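Local coordinates for GDSL-like protein (Roseburia intestinalis L1-82, PDB 6HFZ) that removes acetyl groups from acetylated beta-mannans, acting as a two-domain carbohydrate esterase of a gut commensal bacterium, at residues G40-G45 / A197-V202; Y60-K65 / V205-L210; D265-G270 / Q292-V297; A315-A320 / L350-E355. All blocks are in the same frame, centred on the assembly; numbering follows the deposited sequence.

Contact 1 of 4, residues G40-G45 / A197-V202; sequences GSITQG and AGHALV. With ACT (acetate ion), chain E.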
loop_
_atom_site.group_PDB
_atom_site.type_symbol
_atom_site.label_atom_id
_atom_site.label_comp_id
_atom_site.label_asym_id
_atom_site.label_seq_id
_atom_site.Cartn_x
_atom_site.Cartn_y
_atom_site.Cartn_z
ATOM N N GLY A 40 0.063 1.205 4.291
ATOM C CA GLY A 40 0.113 2.682 4.359
ATOM C C GLY A 40 0.801 3.211 5.611
ATOM O O GLY A 40 1.701 2.560 6.155
ATOM N N SER A 41 0.388 4.391 6.078
ATOM C CA SER A 41 1.152 5.097 7.128
ATOM C C SER A 41 1.081 4.382 8.481
ATOM O O SER A 41 2.030 4.436 9.266
ATOM C CB SER A 41 0.684 6.493 7.310
ATOM O OG SER A 41 -0.651 6.460 7.714
ATOM N N ILE A 42 -0.030 3.692 8.720
ATOM C CA ILE A 42 -0.207 2.971 10.005
ATOM C C ILE A 42 0.814 1.838 10.069
ATOM O O ILE A 42 1.376 1.578 11.140
ATOM C CB ILE A 42 -1.660 2.503 10.207
ATOM C CG1 ILE A 42 -2.646 3.666 10.164
ATOM C CG2 ILE A 42 -1.789 1.673 11.481
ATOM C CD1 ILE A 42 -4.078 3.214 10.209
ATOM N N THR A 43 1.101 1.188 8.935
ATOM C CA THR A 43 2.150 0.170 8.863
ATOM C C THR A 43 3.529 0.837 8.991
ATOM O O THR A 43 4.389 0.321 9.695
ATOM C CB THR A 43 1.986 -0.651 7.572
ATOM O OG1 THR A 43 0.752 -1.397 7.613
ATOM C CG2 THR A 43 3.144 -1.576 7.286
ATOM N N GLN A 44 3.764 1.913 8.234
ATOM C CA GLN A 44 5.051 2.622 8.284
ATOM C C GLN A 44 5.387 2.937 9.750
ATOM O O GLN A 44 6.560 2.775 10.156
ATOM C CB GLN A 44 4.971 3.866 7.393
ATOM C CG GLN A 44 6.252 4.713 7.398
ATOM C CD GLN A 44 6.445 5.551 8.637
ATOM O OE1 GLN A 44 5.500 6.101 9.207
ATOM N NE2 GLN A 44 7.701 5.666 9.059
ATOM N N GLY A 45 4.353 3.305 10.523
ATOM C CA GLY A 45 4.383 3.486 11.997
ATOM C C GLY A 45 3.750 4.756 12.534
ATOM O O GLY A 45 3.754 4.970 13.756
ATOM N N ALA A 197 -0.563 3.866 22.451
ATOM C CA ALA A 197 -1.598 3.069 23.077
ATOM C C ALA A 197 -2.412 2.344 21.988
ATOM O O ALA A 197 -2.700 1.145 22.115
ATOM C CB ALA A 197 -2.506 3.922 23.938
ATOM N N GLY A 198 -2.742 3.071 20.918
ATOM C CA GLY A 198 -3.499 2.497 19.803
ATOM C C GLY A 198 -2.718 1.420 19.053
ATOM O O GLY A 198 -3.270 0.367 18.724
ATOM N N HIS A 199 -1.429 1.698 18.760
ATOM C CA HIS A 199 -0.562 0.704 18.122
ATOM C C HIS A 199 -0.468 -0.563 18.968
ATOM O O HIS A 199 -0.420 -1.657 18.404
ATOM C CB HIS A 199 0.856 1.248 17.808
ATOM C CG HIS A 199 0.899 1.976 16.508
ATOM N ND1 HIS A 199 0.942 1.304 15.300
ATOM C CD2 HIS A 199 0.843 3.295 16.206
ATOM C CE1 HIS A 199 0.923 2.201 14.319
ATOM N NE2 HIS A 199 0.924 3.408 14.839
ATOM N N ALA A 200 -0.364 -0.425 20.296
ATOM C CA ALA A 200 -0.286 -1.622 21.163
ATOM C C ALA A 200 -1.594 -2.432 21.076
ATOM O O ALA A 200 -1.546 -3.670 20.986
ATOM C CB ALA A 200 0.030 -1.231 22.588
ATOM N N LEU A 201 -2.746 -1.748 21.024
ATOM C CA LEU A 201 -4.087 -2.426 20.870
ATOM C C LEU A 201 -4.159 -3.149 19.516
ATOM O O LEU A 201 -4.629 -4.305 19.418
ATOM C CB LEU A 201 -5.186 -1.363 20.973
ATOM C CG LEU A 201 -6.349 -1.582 21.929
ATOM C CD1 LEU A 201 -6.011 -2.515 23.072
ATOM C CD2 LEU A 201 -6.858 -0.249 22.437
ATOM N N VAL A 202 -3.661 -2.522 18.454
ATOM C CA VAL A 202 -3.738 -3.120 17.125
ATOM C C VAL A 202 -2.913 -4.413 17.112
ATOM O O VAL A 202 -3.352 -5.473 16.604
ATOM C CB VAL A 202 -3.341 -2.148 15.993
ATOM C CG1 VAL A 202 -3.053 -2.838 14.667
ATOM C CG2 VAL A 202 -4.406 -1.067 15.827
HETATM C C ACT E . -2.356 6.658 5.882
HETATM O O ACT E . -2.335 7.894 6.174
HETATM O OXT ACT E . -1.611 6.150 5.039
HETATM C CH3 ACT E . -3.311 5.720 6.548
#
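Ile42 and Gly45 meet the imidazole of His199, which reaches across from helix 196-215. Gly40 comes first and takes the N-cap position of the short helix 41-44. Ser41 follows, and its backbone N donates to acetate OXT at 2.9 Å. The acetate probably came from the crystallisation liquor. It also bonds to Gly81 N, Asn110 ND2 and His193 NE2. Ile42 then makes the main touch. Its carbonyl O lies 3.3 Å from His199 CE1, at the ring edge and near the ring plane. Its CG2 branch touches the same CE1 at 4.0 Å. His199 CG stands anti to its own carbonyl carbon (chi1 -85°), which sends the ring toward the small helix. ND1 accepts the backbone N-H of Tyr55, at the start of helix 55-66, and NE2 is bonded to Ser46 O, so both nitrogens fix the rotation of the ring. Gly45 closes the helix with positive phi, and a CB there would jam against the preceding carbonyl O. Its own O sits obliquely to the ring, 3.4 Å from His199 NE2. The arrangement fits the serine block of an SGNH hydrolase: Ser41 probably forms a triad with His193 and Asp190, and its N, Gly81 N and Asn110 are consistent with the oxyanion hole.

Contact 2 of 4, residues Y60-K65 / V205-L210; sequences YEWWKK and VITYFL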
loop_
_atom_site.group_PDB
_atom_site.type_symbol
_atom_site.label_atom_id
_atom_site.label_comp_id
_atom_site.label_asym_id
_atom_site.label_seq_id
_atom_site.Cartn_x
_atom_site.Cartn_y
_atom_site.Cartn_z
ATOM N N TYR A 60 6.616 -8.085 15.162
ATOM C CA TYR A 60 7.976 -8.609 14.944
ATOM C C TYR A 60 8.507 -9.140 16.289
ATOM O O TYR A 60 9.071 -10.247 16.375
ATOM C CB TYR A 60 8.848 -7.534 14.290
ATOM C CG TYR A 60 10.319 -7.851 14.229
ATOM C CD1 TYR A 60 10.811 -8.859 13.419
ATOM C CD2 TYR A 60 11.202 -7.124 14.994
ATOM C CE1 TYR A 60 12.171 -9.142 13.365
ATOM C CE2 TYR A 60 12.563 -7.399 14.960
ATOM C CZ TYR A 60 13.037 -8.400 14.144
ATOM O OH TYR A 60 14.386 -8.630 14.137
ATOM N N GLU A 61 8.295 -8.359 17.353
ATOM C CA GLU A 61 8.740 -8.754 18.702
ATOM C C GLU A 61 8.008 -10.032 19.138
ATOM O O GLU A 61 8.627 -10.876 19.817
ATOM C CB GLU A 61 8.601 -7.597 19.697
ATOM C CG GLU A 61 9.662 -6.542 19.477
ATOM C CD GLU A 61 9.845 -5.505 20.561
ATOM O OE1 GLU A 61 8.833 -5.009 21.073
ATOM O OE2 GLU A 61 11.011 -5.166 20.866
ATOM N N TRP A 62 6.719 -10.188 18.781
ATOM C CA TRP A 62 6.003 -11.442 19.034
ATOM C C TRP A 62 6.750 -12.653 18.469
ATOM O O TRP A 62 6.901 -13.632 19.188
ATOM C CB TRP A 62 4.538 -11.429 18.563
ATOM C CG TRP A 62 3.771 -12.675 18.873
ATOM C CD1 TRP A 62 3.011 -12.914 19.982
ATOM C CD2 TRP A 62 3.695 -13.867 18.070
ATOM N NE1 TRP A 62 2.484 -14.174 19.924
ATOM C CE2 TRP A 62 2.912 -14.797 18.778
ATOM C CE3 TRP A 62 4.257 -14.264 16.857
ATOM C CZ2 TRP A 62 2.611 -16.050 18.264
ATOM C CZ3 TRP A 62 3.972 -15.509 16.360
ATOM C CH2 TRP A 62 3.180 -16.410 17.074
ATOM N N TRP A 63 7.152 -12.619 17.190
ATOM C CA TRP A 63 7.887 -13.731 16.578
ATOM C C TRP A 63 9.164 -14.030 17.395
ATOM O O TRP A 63 9.398 -15.185 17.784
ATOM C CB TRP A 63 8.190 -13.441 15.100
ATOM C CG TRP A 63 6.992 -13.546 14.202
ATOM C CD1 TRP A 63 6.163 -12.538 13.775
ATOM C CD2 TRP A 63 6.473 -14.746 13.627
ATOM N NE1 TRP A 63 5.168 -13.044 12.976
ATOM C CE2 TRP A 63 5.345 -14.390 12.856
ATOM C CE3 TRP A 63 6.878 -16.081 13.669
ATOM C CZ2 TRP A 63 4.606 -15.338 12.154
ATOM C CZ3 TRP A 63 6.140 -17.017 12.990
ATOM C CH2 TRP A 63 5.024 -16.650 12.237
ATOM N N LYS A 64 9.975 -13.005 17.635
ATOM C CA LYS A 64 11.251 -13.150 18.402
ATOM C C LYS A 64 11.008 -13.832 19.761
ATOM O O LYS A 64 11.733 -14.759 20.125
ATOM C CB LYS A 64 11.911 -11.795 18.627
ATOM C CG LYS A 64 12.485 -11.157 17.379
ATOM C CD LYS A 64 13.150 -9.846 17.664
ATOM C CE LYS A 64 14.393 -9.994 18.512
ATOM N NZ LYS A 64 14.970 -8.666 18.817
ATOM N N LYS A 65 9.981 -13.382 20.497
ATOM C CA LYS A 65 9.724 -13.841 21.875
ATOM C C LYS A 65 9.128 -15.253 21.884
ATOM O O LYS A 65 9.418 -16.082 22.765
ATOM C CB LYS A 65 8.779 -12.884 22.614
ATOM C CG LYS A 65 8.613 -13.195 24.096
ATOM C CD LYS A 65 9.924 -13.095 24.901
ATOM C CE LYS A 65 9.890 -13.797 26.251
ATOM N NZ LYS A 65 8.862 -13.222 27.152
ATOM N N VAL A 205 -4.484 -7.356 18.918
ATOM C CA VAL A 205 -5.515 -8.076 18.188
ATOM C C VAL A 205 -4.824 -9.103 17.274
ATOM O O VAL A 205 -5.278 -10.227 17.148
ATOM C CB VAL A 205 -6.462 -7.125 17.426
ATOM C CG1 VAL A 205 -7.366 -7.902 16.500
ATOM C CG2 VAL A 205 -7.269 -6.202 18.354
ATOM N N ILE A 206 -3.717 -8.693 16.644
ATOM C CA ILE A 206 -3.029 -9.537 15.713
ATOM C C ILE A 206 -2.382 -10.699 16.480
ATOM O O ILE A 206 -2.476 -11.853 16.051
ATOM C CB ILE A 206 -1.986 -8.741 14.921
ATOM C CG1 ILE A 206 -2.656 -7.691 14.028
ATOM C CG2 ILE A 206 -1.122 -9.699 14.123
ATOM C CD1 ILE A 206 -1.720 -6.576 13.546
ATOM N N THR A 207 -1.726 -10.394 17.594
ATOM C CA THR A 207 -0.967 -11.442 18.344
ATOM C C THR A 207 -1.948 -12.446 19.001
ATOM O O THR A 207 -1.606 -13.615 19.156
ATOM C CB THR A 207 0.083 -10.833 19.277
ATOM O OG1 THR A 207 -0.556 -10.051 20.276
ATOM C CG2 THR A 207 1.102 -9.958 18.580
ATOM N N TYR A 208 -3.151 -12.001 19.409
ATOM C CA TYR A 208 -4.200 -12.904 19.878
ATOM C C TYR A 208 -4.400 -14.051 18.878
ATOM O O TYR A 208 -4.425 -15.258 19.225
ATOM C CB TYR A 208 -5.523 -12.160 20.066
ATOM C CG TYR A 208 -6.631 -13.083 20.475
ATOM C CD1 TYR A 208 -6.789 -13.382 21.818
ATOM C CD2 TYR A 208 -7.505 -13.661 19.568
ATOM C CE1 TYR A 208 -7.777 -14.246 22.245
ATOM C CE2 TYR A 208 -8.508 -14.526 19.986
ATOM C CZ TYR A 208 -8.622 -14.828 21.330
ATOM O OH TYR A 208 -9.574 -15.659 21.832
ATOM N N PHE A 209 -4.493 -13.686 17.593
ATOM C CA PHE A 209 -4.731 -14.640 16.537
ATOM C C PHE A 209 -3.478 -15.502 16.339
ATOM O O PHE A 209 -3.602 -16.719 16.233
ATOM C CB PHE A 209 -5.133 -13.926 15.240
ATOM C CG PHE A 209 -5.274 -14.834 14.046
ATOM C CD1 PHE A 209 -6.374 -15.673 13.945
ATOM C CD2 PHE A 209 -4.313 -14.859 13.055
ATOM C CE1 PHE A 209 -6.501 -16.534 12.866
ATOM C CE2 PHE A 209 -4.452 -15.707 11.966
ATOM C CZ PHE A 209 -5.564 -16.506 11.862
ATOM N N LEU A 210 -2.286 -14.871 16.294
ATOM C CA LEU A 210 -1.036 -15.630 16.027
ATOM C C LEU A 210 -0.895 -16.687 17.142
ATOM O O LEU A 210 -0.599 -17.837 16.896
ATOM C CB LEU A 210 0.173 -14.692 15.964
ATOM C CG LEU A 210 0.218 -13.795 14.734
ATOM C CD1 LEU A 210 1.454 -12.946 14.725
ATOM C CD2 LEU A 210 0.115 -14.634 13.472
#
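The helix segments that bring Trp62 against Thr207 and Leu210 approach to 10.8 Å between axes, their N-to-C directions 33° apart. Trp62 points at the other helix and carries the largest share of the contact. Its CG is anti to the backbone N (chi1 -177°), and the indole reaches out to the other helix. Leu210 CB lies over one face of the six-membered ring of Trp62, 3.7 Å from its centroid, in a CH-pi contact. The CD1 branch of Leu210 reaches farther along the same ring, to Trp62 CE3 at 3.8 Å. Thr207 meets the pyrrole end, with CB 3.7 Å from Trp62 CD1, while its CG2 touches Trp62 CB. Thr207 OG1 is bonded to Ala203 O in its own helix. The two helices belong to the helical packing around the central sheet of the alpha/beta/alpha SGNH fold. Helix 18-28 covers the tryptophans, with Met24 touching both, and Ile206 faces strand 136-141. Trp63 joins from the side, its NE1 4.1 Å from Leu210 CD1. That NE1 is buried with no polar partner in the model. Trp62 CZ3 stands 3.8 Å above the plane of the Trp63 ring, over its centre, and Trp62 NE1 makes a weak hydrogen bond to Asp211 OD2.

Contact 3 of 4, residues D265-G270 / Q292-V297; sequences DCFKHG and QYRKSV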
loop_
_atom_site.group_PDB
_atom_site.type_symbol
_atom_site.label_atom_id
_atom_site.label_comp_id
_atom_site.label_asym_id
_atom_site.label_seq_id
_atom_site.Cartn_x
_atom_site.Cartn_y
_atom_site.Cartn_z
ATOM N N ASP A 265 11.137 7.879 1.337
ATOM C CA ASP A 265 11.634 9.038 0.523
ATOM C C ASP A 265 11.055 8.873 -0.891
ATOM O O ASP A 265 11.736 8.353 -1.807
ATOM C CB ASP A 265 13.166 9.026 0.555
ATOM C CG ASP A 265 13.890 10.169 -0.139
ATOM O OD1 ASP A 265 13.233 11.168 -0.500
ATOM O OD2 ASP A 265 15.115 10.038 -0.314
ATOM N N CYS A 266 9.766 9.223 -1.038
ATOM C CA CYS A 266 9.030 8.708 -2.160
ATOM C C CYS A 266 9.109 9.636 -3.383
ATOM O O CYS A 266 8.787 9.180 -4.475
ATOM C CB CYS A 266 7.599 8.395 -1.756
ATOM S SG CYS A 266 6.740 9.803 -1.030
ATOM N N PHE A 267 9.628 10.863 -3.241
ATOM C CA PHE A 267 9.821 11.704 -4.461
ATOM C C PHE A 267 11.262 11.518 -4.958
ATOM O O PHE A 267 12.119 12.383 -4.757
ATOM C CB PHE A 267 9.361 13.130 -4.187
ATOM C CG PHE A 267 7.972 13.216 -3.605
ATOM C CD1 PHE A 267 6.887 12.844 -4.381
ATOM C CD2 PHE A 267 7.758 13.552 -2.279
ATOM C CE1 PHE A 267 5.608 12.873 -3.869
ATOM C CE2 PHE A 267 6.456 13.592 -1.762
ATOM C CZ PHE A 267 5.393 13.254 -2.561
ATOM N N LYS A 268 11.499 10.324 -5.513
ATOM C CA LYS A 268 12.747 9.907 -6.096
ATOM C C LYS A 268 12.454 9.117 -7.355
ATOM O O LYS A 268 11.351 8.567 -7.498
ATOM C CB LYS A 268 13.565 9.032 -5.131
ATOM C CG LYS A 268 14.106 9.742 -3.904
ATOM C CD LYS A 268 15.211 10.729 -4.208
ATOM C CE LYS A 268 15.579 11.617 -3.029
ATOM N NZ LYS A 268 14.504 12.556 -2.701
ATOM N N HIS A 269 13.470 9.008 -8.235
ATOM C CA HIS A 269 13.513 8.201 -9.464
ATOM C C HIS A 269 12.619 8.755 -10.581
ATOM O O HIS A 269 12.410 8.088 -11.594
ATOM C CB HIS A 269 13.145 6.727 -9.198
ATOM C CG HIS A 269 14.083 6.058 -8.246
ATOM N ND1 HIS A 269 15.347 6.574 -8.002
ATOM C CD2 HIS A 269 13.975 4.935 -7.497
ATOM C CE1 HIS A 269 15.970 5.777 -7.121
ATOM N NE2 HIS A 269 15.181 4.776 -6.808
ATOM N N GLY A 270 12.102 9.960 -10.373
ATOM C CA GLY A 270 11.236 10.555 -11.346
ATOM C C GLY A 270 11.878 11.753 -12.015
ATOM O O GLY A 270 13.068 11.766 -12.318
ATOM N N GLN A 292 1.688 8.889 -10.930
ATOM C CA GLN A 292 2.048 9.290 -9.597
ATOM C C GLN A 292 2.778 10.637 -9.634
ATOM O O GLN A 292 3.665 10.820 -10.455
ATOM C CB GLN A 292 2.994 8.274 -8.969
ATOM C CG GLN A 292 2.345 6.975 -8.524
ATOM C CD GLN A 292 3.398 6.186 -7.771
ATOM O OE1 GLN A 292 4.413 5.792 -8.360
ATOM N NE2 GLN A 292 3.192 6.015 -6.470
ATOM N N TYR A 293 2.447 11.541 -8.709
ATOM C CA TYR A 293 3.026 12.879 -8.682
ATOM C C TYR A 293 2.859 13.496 -7.295
ATOM O O TYR A 293 2.006 13.053 -6.520
ATOM C CB TYR A 293 2.372 13.816 -9.722
ATOM C CG TYR A 293 0.872 14.032 -9.559
ATOM C CD1 TYR A 293 -0.059 13.070 -9.961
ATOM C CD2 TYR A 293 0.370 15.213 -9.026
ATOM C CE1 TYR A 293 -1.435 13.277 -9.836
ATOM C CE2 TYR A 293 -1.001 15.422 -8.874
ATOM C CZ TYR A 293 -1.906 14.453 -9.275
ATOM O OH TYR A 293 -3.262 14.683 -9.179
ATOM N N ARG A 294 3.645 14.547 -7.017
ATOM C CA ARG A 294 3.570 15.165 -5.720
ATOM C C ARG A 294 2.415 16.170 -5.655
ATOM O O ARG A 294 2.248 17.014 -6.540
ATOM C CB ARG A 294 4.872 15.896 -5.380
ATOM C CG ARG A 294 4.840 16.669 -4.062
ATOM C CD ARG A 294 6.261 17.107 -3.706
ATOM N NE ARG A 294 6.904 17.975 -4.691
ATOM C CZ ARG A 294 8.209 18.043 -4.899
ATOM N NH1 ARG A 294 9.042 17.273 -4.204
ATOM N NH2 ARG A 294 8.702 18.805 -5.867
ATOM N N LYS A 295 1.675 16.128 -4.535
ATOM C CA LYS A 295 0.814 17.195 -4.102
ATOM C C LYS A 295 1.484 17.821 -2.865
ATOM O O LYS A 295 1.700 17.153 -1.849
ATOM C CB LYS A 295 -0.596 16.676 -3.803
ATOM C CG LYS A 295 -1.479 16.450 -5.016
ATOM C CD LYS A 295 -2.888 16.085 -4.676
ATOM C CE LYS A 295 -3.738 15.937 -5.916
ATOM N NZ LYS A 295 -4.988 15.178 -5.660
ATOM N N SER A 296 1.853 19.099 -3.001
ATOM C CA SER A 296 2.750 19.808 -2.114
ATOM C C SER A 296 1.952 20.669 -1.130
ATOM O O SER A 296 1.021 21.350 -1.502
ATOM C CB SER A 296 3.729 20.647 -2.920
ATOM O OG SER A 296 4.447 21.529 -2.055
ATOM N N VAL A 297 2.315 20.629 0.148
ATOM C CA VAL A 297 1.737 21.566 1.110
ATOM C C VAL A 297 2.535 22.874 1.127
ATOM O O VAL A 297 2.124 23.845 1.807
ATOM C CB VAL A 297 1.673 20.963 2.519
ATOM C CG1 VAL A 297 0.593 19.871 2.570
ATOM C CG2 VAL A 297 3.033 20.457 2.979
#
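Phe267 lays one ring face against the aliphatic part of Arg294. Arg294 CG is anti to the backbone N (chi1 176°), and the chain runs out over the ring before it bends at chi3. This puts Arg294 CD over the centre of the Phe267 ring, 4.0 Å from its centroid, in a CH-pi contact. Nearer the strand, Arg294 CB touches Phe267 CE1 at 3.5 Å. The guanidinium lies beyond, its plane 59° from the ring, and its cation-pi attraction is weak at most. Its NH2 is bonded to Pro360 O and forms a salt bridge to a buffer molecule, probably from the crystallisation liquor. The other face of the Phe267 ring carries Cys266 SG, 3.8 Å above the plane and nearer the ring's edge than its centre. An alanine in place of Phe267 would probably leave the CB-to-CD part of Arg294 and the sulfur of Cys266 without the ring they pack against, opening a gap under the loop. Lys268 NZ makes a salt bridge to Asp265 OD1 at 2.9 Å and also bonds to Phe267 O. Phe267 is the centre of an inverse gamma turn, and its ring packs this loop onto the antiparallel sheet of the beta domain, against strand 288-295 and Tyr362 and Val364 of neighbouring strand 361-370.

Contact 4 of 4, residues A315-A320 / L350-E355; sequences AVRLDA and LTETHE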
loop_
_atom_site.group_PDB
_atom_site.type_symbol
_atom_site.label_atom_id
_atom_site.label_comp_id
_atom_site.label_asym_id
_atom_site.label_seq_id
_atom_site.Cartn_x
_atom_site.Cartn_y
_atom_site.Cartn_z
ATOM N N ALA A 315 -7.551 15.583 -21.628
ATOM C CA ALA A 315 -6.486 15.670 -20.695
ATOM C C ALA A 315 -7.032 15.696 -19.256
ATOM O O ALA A 315 -8.093 16.282 -18.983
ATOM C CB ALA A 315 -5.672 16.914 -20.987
ATOM N N VAL A 316 -6.291 15.069 -18.326
ATOM C CA VAL A 316 -6.549 15.153 -16.919
ATOM C C VAL A 316 -5.564 16.131 -16.285
ATOM O O VAL A 316 -4.345 16.035 -16.480
ATOM C CB VAL A 316 -6.490 13.777 -16.234
ATOM C CG1 VAL A 316 -6.634 13.863 -14.731
ATOM C CG2 VAL A 316 -7.522 12.847 -16.836
ATOM N N ARG A 317 -6.124 17.015 -15.458
ATOM C CA ARG A 317 -5.407 18.010 -14.691
ATOM C C ARG A 317 -4.752 17.377 -13.466
ATOM O O ARG A 317 -5.414 16.743 -12.616
ATOM C CB ARG A 317 -6.346 19.106 -14.189
ATOM C CG ARG A 317 -5.631 20.220 -13.442
ATOM C CD ARG A 317 -6.386 20.724 -12.230
ATOM N NE ARG A 317 -6.981 22.010 -12.491
ATOM C CZ ARG A 317 -6.345 23.165 -12.415
ATOM N NH1 ARG A 317 -5.850 23.615 -11.271
ATOM N NH2 ARG A 317 -6.147 23.830 -13.528
ATOM N N LEU A 318 -3.447 17.596 -13.361
ATOM C CA LEU A 318 -2.647 17.159 -12.197
ATOM C C LEU A 318 -2.191 18.440 -11.479
ATOM O O LEU A 318 -1.232 19.158 -11.929
ATOM C CB LEU A 318 -1.466 16.294 -12.628
ATOM C CG LEU A 318 -1.710 15.214 -13.680
ATOM C CD1 LEU A 318 -0.383 14.498 -13.987
ATOM C CD2 LEU A 318 -2.741 14.212 -13.186
ATOM N N ASP A 319 -2.876 18.752 -10.390
ATOM C CA ASP A 319 -2.633 19.981 -9.617
ATOM C C ASP A 319 -1.759 19.686 -8.386
ATOM O O ASP A 319 -2.180 19.012 -7.442
ATOM C CB ASP A 319 -3.962 20.617 -9.219
ATOM C CG ASP A 319 -3.862 21.988 -8.579
ATOM O OD1 ASP A 319 -2.781 22.335 -8.068
ATOM O OD2 ASP A 319 -4.884 22.707 -8.616
ATOM N N ALA A 320 -0.574 20.288 -8.353
ATOM C CA ALA A 320 0.397 20.043 -7.280
ATOM C C ALA A 320 0.106 20.892 -6.033
ATOM O O ALA A 320 0.748 20.717 -5.032
ATOM C CB ALA A 320 1.786 20.230 -7.821
ATOM N N LEU A 350 3.525 20.857 -18.356
ATOM C CA LEU A 350 3.139 21.866 -17.384
ATOM C C LEU A 350 2.267 22.931 -18.057
ATOM O O LEU A 350 2.622 23.395 -19.146
ATOM C CB LEU A 350 4.411 22.485 -16.799
ATOM C CG LEU A 350 4.798 22.024 -15.393
ATOM C CD1 LEU A 350 4.839 20.534 -15.243
ATOM C CD2 LEU A 350 6.104 22.637 -14.932
ATOM N N THR A 351 1.133 23.246 -17.425
ATOM C CA THR A 351 0.111 24.192 -17.953
ATOM C C THR A 351 -0.011 25.475 -17.128
ATOM O O THR A 351 -0.467 26.495 -17.682
ATOM C CB THR A 351 -1.256 23.508 -18.054
ATOM O OG1 THR A 351 -1.676 23.113 -16.746
ATOM C CG2 THR A 351 -1.221 22.297 -18.956
ATOM N N GLU A 352 0.322 25.452 -15.828
ATOM C CA GLU A 352 0.281 26.661 -14.961
ATOM C C GLU A 352 1.537 26.682 -14.072
ATOM O O GLU A 352 1.960 25.648 -13.545
ATOM C CB GLU A 352 -0.970 26.729 -14.066
ATOM C CG GLU A 352 -2.296 26.513 -14.798
ATOM C CD GLU A 352 -3.531 26.460 -13.900
ATOM O OE1 GLU A 352 -4.516 25.751 -14.263
ATOM O OE2 GLU A 352 -3.520 27.140 -12.832
ATOM N N THR A 353 2.170 27.850 -13.984
ATOM C CA THR A 353 3.280 28.134 -13.099
ATOM C C THR A 353 3.039 29.485 -12.431
ATOM O O THR A 353 2.181 30.255 -12.890
ATOM C CB THR A 353 4.641 28.157 -13.807
ATOM O OG1 THR A 353 4.655 29.182 -14.820
ATOM C CG2 THR A 353 4.985 26.785 -14.354
ATOM N N HIS A 354 3.787 29.722 -11.349
ATOM C CA HIS A 354 3.691 30.924 -10.592
ATOM C C HIS A 354 5.098 31.428 -10.302
ATOM O O HIS A 354 6.002 30.633 -10.043
ATOM C CB HIS A 354 2.889 30.727 -9.293
ATOM C CG HIS A 354 1.623 29.965 -9.480
ATOM N ND1 HIS A 354 1.596 28.584 -9.482
ATOM C CD2 HIS A 354 0.353 30.377 -9.676
ATOM C CE1 HIS A 354 0.349 28.178 -9.639
ATOM N NE2 HIS A 354 -0.430 29.256 -9.762
ATOM N N GLU A 355 5.262 32.761 -10.345
ATOM C CA GLU A 355 6.574 33.370 -10.160
ATOM C C GLU A 355 7.172 32.885 -8.831
ATOM O O GLU A 355 8.372 32.595 -8.733
ATOM C CB GLU A 355 6.442 34.896 -10.219
ATOM C CG GLU A 355 7.483 35.555 -11.105
ATOM C CD GLU A 355 8.926 35.289 -10.711
ATOM O OE1 GLU A 355 9.754 35.107 -11.629
ATOM O OE2 GLU A 355 9.221 35.266 -9.491
#
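Arg317 and Glu352 are joined by a salt bridge at the protein surface. It is the one direct link between the segments, whose nearest CA atoms, those of Arg317 and Thr351, are 8.9 Å apart. Arg317 NH2 donates to Glu352 OE1 at 2.6 Å, with an N-H...O angle of 147°. OE1 sits at the edge of the guanidinium, close to its plane, and is met on its syn side, tilted out of the carboxylate plane. The planes of the two groups are 51° apart, and the pairing is single: one nitrogen to one oxygen, not a two-pronged one. Glu352 reaches over with a chain extended beyond CG, while Arg317 is bent at chi2 and chi3 and crosses it at about a right angle.

A second salt bridge lies within 315-320. Arg317 NH1 bonds to Asp319 OD2 at 3.0 Å, from well above the carboxylate plane. Asp319 OD1 takes the backbone N of Asn321. The guanidinium thus bridges two acids, whose Asp319 OD2 and Glu352 OE2 are 6.3 Å apart, and its charge probably eases their repulsion. An alanine in place of Glu352 would probably leave Arg317 NH2 without its mate and the guanidinium held on the Asp319 side alone.

The backbone adds a classic beta bulge, in which Thr351 and Glu352 both face Val303. Strand 303-308 runs between the two segments in a five-stranded antiparallel sheet, pairing with edge strand 316-319 on one side and 342-352 on the other. The salt bridge therefore spans this intervening strand, and Arg317 packs on its Val303.

From the N terminus, 40-45 and then 60-65 come early, and both wait for helix 196-215. Contact 1 closes first, at 197-202, and contact 2 closes next, at 205-210. The two therefore cross. Together they tie helices 41-44 and 55-66 to one long helix of the esterase domain. Contacts 3 and 4 follow in series within the beta domain, neither nested in the other. Contact 3, with 21 residues between its segments, ties the loop before strand 271-273 to strand 288-295. Contact 4, with 29, ties edge strand 316-319 to 342-352 across 303-308. These two touch: Ser296 N and Ala320 O are 2.8 Å apart, a probable hydrogen bond. Contacts 2 and 4 are farthest apart, their centres about 47 Å from each other.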